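Local coordinates for protein Non-reducing end beta-L-arabinofuranosidase (Bacteroides thetaiotaomicron, PDB 5MQO) that is a glycoside hydrolase of family GH127, probably an aceric acidase that acts on complex plant pectin, at residues K135-D140 and A217-D222; F189-L194 and D222-F227; R534-C539 and L575-P580. All blocks are in the same frame, centred on the assembly; numbering follows the deposited sequence.

In the fold
Contacts 1 and 2 are neighbours, their centres about 9 Å apart; both use helix 212-230, and their segments share Asp222. Along the chain they interlock: 135-140 comes first, then 189-194, and then 217-222 runs on into 222-227. Asp140 O lies against Phe223 CB, joining the two patches. Both fall within the GH127 catalytic domain. Contact 3 follows later in the sequence, in the middle domain and across the chain's centre, with its centre about 48 Å from contact 1 and 46 Å from contact 2. Contacts 1 and 2 thus hold a loop and a helix start against one helix, while contact 3 packs two sheets together.

Contact 1 (K135-D140 and A217-D222); sequences KAQRAD and AVKATD
Asp140 and Lys219 mark the closest backbone approach, CA to CA 6.7 Å, where the loop leaving helix 120-136 passes along the flank of helix 212-230. Gln137 carries its amide to the helix: CG stands anti to the backbone N (chi1 -167°), and the extended chain brings NE2 to 3.4 Å from Lys219 CB. Its NE2 is held by hydrogen bonds to Ala216 O and Gly141 O, which join the helix backbone to the returning loop, while its OE1 lies 3.9 Å from Lys219 CD. The two side chains cross obliquely. Lys219, itself extended, runs its methylenes along the loop, CD reaching 4.2 Å from Ala139 O. Within the loop, Arg138 grips Asp140 side-on, with NE hydrogen-bonded to OD1 (3.0 Å) and NH2 to OD2 (2.8 Å); this salt bridge does not cross the contact. An alanine at Gln137 would probably leave Ala216 O and Gly141 O without this shared donor and set the loop freer to move off the helix. The contact lies at the surface; deeper in, Ala220 packs on Leu194 and Leu197 of helix 192-208, and Ala217 and Thr221 meet Met251 of helix 243-255.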
loop_
_atom_site.group_PDB
_atom_site.type_symbol
_atom_site.label_atom_id
_atom_site.label_comp_id
_atom_site.label_asym_id
_atom_site.label_seq_id
_atom_site.Cartn_x
_atom_site.Cartn_y
_atom_site.Cartn_z
ATOM N N LYS A 135 -23.428 -23.522 0.689
ATOM C CA LYS A 135 -23.710 -24.958 0.789
ATOM C C LYS A 135 -22.788 -25.630 1.843
ATOM O O LYS A 135 -23.216 -26.541 2.565
ATOM C CB LYS A 135 -23.570 -25.618 -0.599
ATOM C CG LYS A 135 -24.273 -26.968 -0.755
ATOM C CD LYS A 135 -24.101 -27.558 -2.159
ATOM C CE LYS A 135 -22.698 -28.139 -2.345
ATOM N NZ LYS A 135 -22.517 -28.891 -3.615
ATOM N N ALA A 136 -21.551 -25.136 1.954
ATOM C CA ALA A 136 -20.540 -25.687 2.859
ATOM C C ALA A 136 -20.560 -25.214 4.326
ATOM O O ALA A 136 -19.873 -25.795 5.161
ATOM C CB ALA A 136 -19.167 -25.419 2.280
ATOM N N GLN A 137 -21.300 -24.164 4.650
ATOM C CA GLN A 137 -21.243 -23.589 6.004
ATOM C C GLN A 137 -22.167 -24.330 6.973
ATOM O O GLN A 137 -23.274 -24.689 6.591
ATOM C CB GLN A 137 -21.640 -22.114 5.935
ATOM C CG GLN A 137 -21.338 -21.314 7.190
ATOM C CD GLN A 137 -21.648 -19.840 7.030
ATOM O OE1 GLN A 137 -22.522 -19.466 6.271
ATOM N NE2 GLN A 137 -20.927 -18.996 7.752
ATOM N N ARG A 138 -21.755 -24.535 8.224
ATOM C CA ARG A 138 -22.692 -25.067 9.251
ATOM C C ARG A 138 -23.735 -24.020 9.735
ATOM O O ARG A 138 -23.776 -22.884 9.256
ATOM C CB ARG A 138 -21.926 -25.648 10.440
ATOM C CG ARG A 138 -20.941 -26.735 10.066
ATOM C CD ARG A 138 -20.547 -27.569 11.278
ATOM N NE ARG A 138 -20.062 -26.797 12.447
ATOM C CZ ARG A 138 -18.907 -26.996 13.097
ATOM N NH1 ARG A 138 -18.033 -27.947 12.743
ATOM N NH2 ARG A 138 -18.632 -26.239 14.143
ATOM N N ALA A 139 -24.603 -24.410 10.658
ATOM C CA ALA A 139 -25.529 -23.455 11.282
ATOM C C ALA A 139 -24.771 -22.472 12.179
ATOM O O ALA A 139 -25.076 -21.274 12.187
ATOM C CB ALA A 139 -26.602 -24.191 12.080
ATOM N N ASP A 140 -23.787 -22.995 12.925
ATOM C CA ASP A 140 -22.994 -22.198 13.863
ATOM C C ASP A 140 -21.944 -21.281 13.193
ATOM O O ASP A 140 -21.277 -20.493 13.887
ATOM C CB ASP A 140 -22.377 -23.076 14.982
ATOM C CG ASP A 140 -21.237 -24.004 14.503
ATOM O OD1 ASP A 140 -20.882 -24.041 13.304
ATOM O OD2 ASP A 140 -20.679 -24.722 15.366
ATOM N N ALA A 217 -20.865 -14.423 5.985
ATOM C CA ALA A 217 -19.875 -13.718 6.788
ATOM C C ALA A 217 -20.323 -13.390 8.256
ATOM O O ALA A 217 -19.544 -13.657 9.206
ATOM C CB ALA A 217 -19.443 -12.457 6.045
ATOM N N VAL A 218 -21.537 -12.830 8.437
ATOM C CA VAL A 218 -22.083 -12.543 9.789
ATOM C C VAL A 218 -22.055 -13.811 10.691
ATOM O O VAL A 218 -21.753 -13.740 11.891
ATOM C CB VAL A 218 -23.561 -11.990 9.751
ATOM C CG1 VAL A 218 -24.177 -11.832 11.155
ATOM C CG2 VAL A 218 -23.644 -10.667 9.014
ATOM N N LYS A 219 -22.388 -14.961 10.107
ATOM C CA LYS A 219 -22.305 -16.235 10.814
ATOM C C LYS A 219 -20.876 -16.633 11.174
ATOM O O LYS A 219 -20.628 -17.090 12.290
ATOM C CB LYS A 219 -22.955 -17.344 9.994
ATOM C CG LYS A 219 -24.466 -17.225 9.882
ATOM C CD LYS A 219 -24.991 -18.435 9.144
ATOM C CE LYS A 219 -26.495 -18.404 9.031
ATOM N NZ LYS A 219 -26.977 -19.782 8.749
ATOM N N ALA A 220 -19.946 -16.454 10.237
ATOM C CA ALA A 220 -18.519 -16.744 10.478
ATOM C C ALA A 220 -17.984 -15.915 11.639
ATOM O O ALA A 220 -17.231 -16.407 12.503
ATOM C CB ALA A 220 -17.708 -16.462 9.233
ATOM N N THR A 221 -18.392 -14.650 11.644
ATOM C CA THR A 221 -18.018 -13.710 12.680
ATOM C C THR A 221 -18.525 -14.170 14.044
ATOM O O THR A 221 -17.766 -14.138 15.030
ATOM C CB THR A 221 -18.568 -12.307 12.330
ATOM O OG1 THR A 221 -18.103 -11.919 11.028
ATOM C CG2 THR A 221 -18.177 -11.261 13.369
ATOM N N ASP A 222 -19.794 -14.590 14.104
ATOM C CA ASP A 222 -20.394 -15.102 15.371
ATOM C C ASP A 222 -19.638 -16.334 15.878
ATOM O O ASP A 222 -19.412 -16.504 17.087
ATOM C CB ASP A 222 -21.886 -15.403 15.204
ATOM C CG ASP A 222 -22.737 -14.128 15.044
ATOM O OD1 ASP A 222 -22.428 -13.089 15.661
ATOM O OD2 ASP A 222 -23.746 -14.150 14.306
#

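Contact 2 (F189-L194 and D222-F227); sequences FETYNL and DFLCHF
Leu194 and Leu224 pack side by side at the buried heart of this contact, their chains sliding past each other in opposite directions with Leu194 CD1 4.0 Å from Leu224 CD2. The same CD1 methyl presses on Phe223, 3.5 Å from its CD2, the leucine chain meeting the aromatic one at about a right angle. In Phe223, CG stands anti to the backbone N (chi1 -179°), on the side of Leu194; Tyr142 meets the ring edge-to-face. Leu224 CD2 is also close to a polar atom, lying 3.2 Å from Thr191 OG1, so that one methyl touches both Thr191 OG1 and Leu194 CD1. Packing is looser toward Phe227. Thr191 OG1 sits 4.2 Å above the plane of that ring, over its centre, and the phenylalanine is partly exposed. No hydrogen bond spans the segments, and apolar packing carries the contact. Helices 192-208 and 212-230 follow each other after a short turn and pack together as a helical hairpin, in keeping with the alpha/alpha barrel catalytic domain of the six-hairpin glycosidases.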
loop_
_atom_site.group_PDB
_atom_site.type_symbol
_atom_site.label_atom_id
_atom_site.label_comp_id
_atom_site.label_asym_id
_atom_site.label_seq_id
_atom_site.Cartn_x
_atom_site.Cartn_y
_atom_site.Cartn_z
ATOM N N PHE A 189 -8.187 -25.852 14.135
ATOM C CA PHE A 189 -7.571 -24.525 14.174
ATOM C C PHE A 189 -7.558 -23.843 12.795
ATOM O O PHE A 189 -6.637 -23.060 12.486
ATOM C CB PHE A 189 -6.154 -24.611 14.746
ATOM N N GLU A 190 -8.595 -24.123 11.989
ATOM C CA GLU A 190 -8.797 -23.471 10.677
ATOM C C GLU A 190 -9.859 -22.382 10.752
ATOM O O GLU A 190 -10.883 -22.378 10.078
ATOM C CB GLU A 190 -9.038 -24.505 9.572
ATOM C CG GLU A 190 -7.809 -25.390 9.318
ATOM C CD GLU A 190 -6.541 -24.609 8.939
ATOM O OE1 GLU A 190 -6.085 -24.747 7.784
ATOM O OE2 GLU A 190 -5.989 -23.857 9.784
ATOM N N THR A 191 -9.494 -21.429 11.592
ATOM C CA THR A 191 -10.217 -20.237 11.895
ATOM C C THR A 191 -9.605 -19.071 11.075
ATOM O O THR A 191 -10.149 -17.977 11.072
ATOM C CB THR A 191 -10.116 -20.028 13.438
ATOM O OG1 THR A 191 -11.274 -19.360 13.944
ATOM C CG2 THR A 191 -8.851 -19.277 13.859
ATOM N N TYR A 192 -8.492 -19.317 10.373
ATOM C CA TYR A 192 -7.739 -18.273 9.642
ATOM C C TYR A 192 -8.483 -17.872 8.376
ATOM O O TYR A 192 -8.514 -16.697 7.993
ATOM C CB TYR A 192 -6.344 -18.760 9.188
ATOM C CG TYR A 192 -5.401 -19.339 10.237
ATOM C CD1 TYR A 192 -4.444 -18.536 10.869
ATOM C CD2 TYR A 192 -5.418 -20.712 10.551
ATOM C CE1 TYR A 192 -3.562 -19.064 11.804
ATOM C CE2 TYR A 192 -4.539 -21.248 11.487
ATOM C CZ TYR A 192 -3.617 -20.425 12.107
ATOM O OH TYR A 192 -2.760 -20.972 13.026
ATOM N N ASN A 193 -9.023 -18.884 7.701
ATOM C CA ASN A 193 -9.854 -18.693 6.522
ATOM C C ASN A 193 -11.113 -17.884 6.791
ATOM O O ASN A 193 -11.551 -17.140 5.930
ATOM C CB ASN A 193 -10.223 -20.046 5.909
ATOM C CG ASN A 193 -9.084 -20.641 5.098
ATOM O OD1 ASN A 193 -7.937 -20.191 5.186
ATOM N ND2 ASN A 193 -9.399 -21.644 4.282
ATOM N N LEU A 194 -11.689 -18.018 7.981
ATOM C CA LEU A 194 -12.878 -17.250 8.339
ATOM C C LEU A 194 -12.690 -15.753 8.297
ATOM O O LEU A 194 -13.589 -15.044 7.871
ATOM C CB LEU A 194 -13.405 -17.650 9.721
ATOM C CG LEU A 194 -14.067 -19.030 9.795
ATOM C CD1 LEU A 194 -14.934 -19.083 11.041
ATOM C CD2 LEU A 194 -14.909 -19.385 8.569
ATOM N N ASP A 222 -19.794 -14.590 14.104
ATOM C CA ASP A 222 -20.394 -15.102 15.371
ATOM C C ASP A 222 -19.638 -16.334 15.878
ATOM O O ASP A 222 -19.412 -16.504 17.087
ATOM C CB ASP A 222 -21.886 -15.403 15.204
ATOM C CG ASP A 222 -22.737 -14.128 15.044
ATOM O OD1 ASP A 222 -22.428 -13.089 15.661
ATOM O OD2 ASP A 222 -23.746 -14.150 14.306
ATOM N N PHE A 223 -19.216 -17.165 14.934
ATOM C CA PHE A 223 -18.409 -18.312 15.263
ATOM C C PHE A 223 -17.059 -17.924 15.906
ATOM O O PHE A 223 -16.671 -18.515 16.905
ATOM C CB PHE A 223 -18.200 -19.217 14.047
ATOM C CG PHE A 223 -17.384 -20.411 14.373
ATOM C CD1 PHE A 223 -17.944 -21.447 15.108
ATOM C CD2 PHE A 223 -16.031 -20.455 14.056
ATOM C CE1 PHE A 223 -17.173 -22.527 15.494
ATOM C CE2 PHE A 223 -15.266 -21.535 14.430
ATOM C CZ PHE A 223 -15.835 -22.577 15.153
ATOM N N LEU A 224 -16.354 -16.947 15.338
ATOM C CA LEU A 224 -15.148 -16.426 15.971
ATOM C C LEU A 224 -15.424 -15.871 17.365
ATOM O O LEU A 224 -14.629 -16.104 18.268
ATOM C CB LEU A 224 -14.521 -15.304 15.166
ATOM C CG LEU A 224 -14.013 -15.567 13.765
ATOM C CD1 LEU A 224 -13.288 -14.317 13.276
ATOM C CD2 LEU A 224 -13.085 -16.772 13.752
ATOM N N CYS A 225 -16.517 -15.130 17.560
ATOM C CA CYS A 225 -16.805 -14.601 18.903
ATOM C C CYS A 225 -16.923 -15.742 19.920
ATOM O O CYS A 225 -16.467 -15.622 21.053
ATOM C CB CYS A 225 -18.067 -13.729 18.927
ATOM S SG CYS A 225 -18.043 -12.329 17.776
ATOM N N HIS A 226 -17.521 -16.851 19.500
ATOM C CA HIS A 226 -17.629 -18.030 20.340
ATOM C C HIS A 226 -16.247 -18.640 20.553
ATOM O O HIS A 226 -15.875 -18.988 21.671
ATOM C CB HIS A 226 -18.582 -19.046 19.703
ATOM C CG HIS A 226 -18.810 -20.271 20.533
ATOM N ND1 HIS A 226 -19.524 -20.245 21.717
ATOM C CD2 HIS A 226 -18.416 -21.557 20.354
ATOM C CE1 HIS A 226 -19.564 -21.463 22.227
ATOM N NE2 HIS A 226 -18.900 -22.278 21.421
ATOM N N PHE A 227 -15.487 -18.755 19.476
ATOM C CA PHE A 227 -14.145 -19.313 19.539
ATOM C C PHE A 227 -13.198 -18.572 20.497
ATOM O O PHE A 227 -12.361 -19.202 21.127
ATOM C CB PHE A 227 -13.554 -19.330 18.144
ATOM C CG PHE A 227 -12.236 -20.018 18.052
ATOM C CD1 PHE A 227 -11.064 -19.345 18.368
ATOM C CD2 PHE A 227 -12.160 -21.335 17.617
ATOM C CE1 PHE A 227 -9.847 -19.977 18.268
ATOM C CE2 PHE A 227 -10.936 -21.980 17.523
ATOM C CZ PHE A 227 -9.777 -21.296 17.842
#

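Contact 3 (R534-C539 and L575-P580); sequences RIPEWC and LVMDMP
Met577 is a bump on strand 572-577 that reaches into the hollow formed by Pro536, Trp538 and Cys539. Its CB lies 3.9 Å from Cys539 SG, and its SD presses on the proline ring, 3.7 Å from Pro536 CD, the two side chains crossing at about a right angle. CG anti to the carbonyl carbon (chi1 -68°) and a near-extended chi2 carry SD to the proline. The sulfur also makes an oblique Met-aromatic contact with Trp538, SD being 5.4 Å from the centroid of the six-membered ring and 50° off its normal.

The type I turn from Pro536 to Cys539 shapes the receiving side. Trp538 holds CG between its backbone N and carbonyl carbon (chi1 56°), and its indole leans out toward 575-580, with Pro536 CB over one face, offset toward the rim. Asp578 O lies at the ring's edge, in its plane, 3.6 Å from Trp538 CZ3. Met579 supplies a second bump: its CE meets Trp538 CH2 at 3.7 Å. Farther along, Ile535 CD1 and Leu575 CD1 touch at 4.2 Å.

Strands 529-535 and 572-577 belong to different sheets, so the packing joins two sheets of the middle domain. Beside it, Arg534 forms salt bridges with Glu406 and Glu409 of helix 402-416, tying this part of the middle domain to the catalytic domain. With no hydrogen bond between the segments, the contact depends on the fit of sulfur, methyl and aromatic groups, and its cohesion is therefore probably largely dispersive and hydrophobic.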
loop_
_atom_site.group_PDB
_atom_site.type_symbol
_atom_site.label_atom_id
_atom_site.label_comp_id
_atom_site.label_asym_id
_atom_site.label_seq_id
_atom_site.Cartn_x
_atom_site.Cartn_y
_atom_site.Cartn_z
ATOM N N ARG A 534 -4.597 17.714 -1.973
ATOM C CA ARG A 534 -3.367 17.405 -1.252
ATOM C C ARG A 534 -2.195 18.016 -2.017
ATOM O O ARG A 534 -2.134 17.916 -3.234
ATOM C CB ARG A 534 -3.200 15.893 -1.071
ATOM C CG ARG A 534 -1.984 15.495 -0.250
ATOM C CD ARG A 534 -2.002 14.023 0.068
ATOM N NE ARG A 534 -1.708 13.280 -1.131
ATOM C CZ ARG A 534 -0.487 13.043 -1.606
ATOM N NH1 ARG A 534 -0.344 12.340 -2.740
ATOM N NH2 ARG A 534 0.596 13.485 -0.957
ATOM N N ILE A 535 -1.318 18.708 -1.305
ATOM C CA ILE A 535 0.003 19.060 -1.822
ATOM C C ILE A 535 1.026 18.015 -1.352
ATOM O O ILE A 535 1.329 17.974 -0.159
ATOM C CB ILE A 535 0.460 20.434 -1.316
ATOM C CG1 ILE A 535 -0.638 21.489 -1.541
ATOM C CG2 ILE A 535 1.788 20.796 -1.976
ATOM C CD1 ILE A 535 -1.283 21.448 -2.916
ATOM N N PRO A 536 1.549 17.167 -2.284
ATOM C CA PRO A 536 2.591 16.180 -1.934
ATOM C C PRO A 536 3.816 16.726 -1.201
ATOM O O PRO A 536 4.229 17.855 -1.441
ATOM C CB PRO A 536 2.999 15.591 -3.290
ATOM C CG PRO A 536 1.749 15.653 -4.087
ATOM C CD PRO A 536 1.009 16.894 -3.632
ATOM N N GLU A 537 4.352 15.895 -0.305
ATOM C CA GLU A 537 5.533 16.198 0.496
ATOM C C GLU A 537 6.685 16.490 -0.434
ATOM O O GLU A 537 7.443 17.416 -0.203
ATOM C CB GLU A 537 5.884 15.026 1.427
ATOM C CG GLU A 537 6.890 15.399 2.516
ATOM C CD GLU A 537 7.358 14.241 3.387
ATOM O OE1 GLU A 537 7.054 13.070 3.086
ATOM O OE2 GLU A 537 8.049 14.501 4.392
ATOM N N TRP A 538 6.782 15.728 -1.513
ATOM C CA TRP A 538 7.781 16.006 -2.554
ATOM C C TRP A 538 7.656 17.334 -3.327
ATOM O O TRP A 538 8.604 17.706 -4.011
ATOM C CB TRP A 538 7.878 14.839 -3.552
ATOM C CG TRP A 538 6.624 14.435 -4.210
ATOM C CD1 TRP A 538 5.840 13.394 -3.860
ATOM C CD2 TRP A 538 6.012 15.029 -5.366
ATOM N NE1 TRP A 538 4.768 13.290 -4.713
ATOM C CE2 TRP A 538 4.840 14.290 -5.642
ATOM C CE3 TRP A 538 6.334 16.116 -6.194
ATOM C CZ2 TRP A 538 3.975 14.604 -6.715
ATOM C CZ3 TRP A 538 5.466 16.437 -7.258
ATOM C CH2 TRP A 538 4.304 15.679 -7.505
ATOM N N CYS A 539 6.521 18.034 -3.239
ATOM C CA CYS A 539 6.231 19.195 -4.112
ATOM C C CYS A 539 6.588 20.571 -3.518
ATOM O O CYS A 539 5.925 21.051 -2.560
ATOM C CB CYS A 539 4.752 19.216 -4.509
ATOM S SG CYS A 539 4.317 20.583 -5.617
ATOM N N LEU A 575 -5.031 22.171 -10.542
ATOM C CA LEU A 575 -3.817 22.137 -9.744
ATOM C C LEU A 575 -2.667 21.983 -10.694
ATOM O O LEU A 575 -2.699 21.081 -11.530
ATOM C CB LEU A 575 -3.874 20.937 -8.819
ATOM C CG LEU A 575 -2.687 20.722 -7.885
ATOM C CD1 LEU A 575 -2.503 21.884 -6.918
ATOM C CD2 LEU A 575 -2.864 19.420 -7.124
ATOM N N VAL A 576 -1.677 22.872 -10.601
ATOM C CA VAL A 576 -0.398 22.681 -11.302
ATOM C C VAL A 576 0.696 22.470 -10.269
ATOM O O VAL A 576 1.047 23.397 -9.563
ATOM C CB VAL A 576 -0.017 23.890 -12.194
ATOM C CG1 VAL A 576 1.296 23.639 -12.946
ATOM C CG2 VAL A 576 -1.129 24.205 -13.174
ATOM N N MET A 577 1.203 21.245 -10.175
ATOM C CA MET A 577 2.332 20.895 -9.284
ATOM C C MET A 577 3.581 20.865 -10.125
ATOM O O MET A 577 3.576 20.253 -11.173
ATOM C CB MET A 577 2.138 19.505 -8.637
ATOM C CG MET A 577 0.993 19.422 -7.622
ATOM S SD MET A 577 0.349 17.761 -7.220
ATOM C CE MET A 577 -0.559 17.374 -8.704
ATOM N N ASP A 578 4.633 21.551 -9.703
ATOM C CA ASP A 578 5.933 21.359 -10.334
ATOM C C ASP A 578 6.392 19.972 -10.000
ATOM O O ASP A 578 6.296 19.547 -8.858
ATOM C CB ASP A 578 6.980 22.328 -9.812
ATOM C CG ASP A 578 6.903 23.684 -10.468
ATOM O OD1 ASP A 578 5.902 23.990 -11.189
ATOM O OD2 ASP A 578 7.870 24.449 -10.241
ATOM N N MET A 579 6.910 19.279 -10.994
ATOM C CA MET A 579 7.328 17.914 -10.829
ATOM C C MET A 579 8.725 17.732 -11.403
ATOM O O MET A 579 8.935 17.001 -12.358
ATOM C CB MET A 579 6.305 17.005 -11.492
ATOM C CG MET A 579 6.524 15.556 -11.134
ATOM S SD MET A 579 5.455 14.451 -12.022
ATOM C CE MET A 579 3.978 14.633 -11.055
ATOM N N PRO A 580 9.705 18.399 -10.817
ATOM C CA PRO A 580 11.089 18.219 -11.285
ATOM C C PRO A 580 11.690 16.887 -10.857
ATOM O O PRO A 580 11.074 16.149 -10.100
ATOM C CB PRO A 580 11.834 19.332 -10.568
ATOM C CG PRO A 580 11.115 19.435 -9.251
ATOM C CD PRO A 580 9.643 19.212 -9.588
#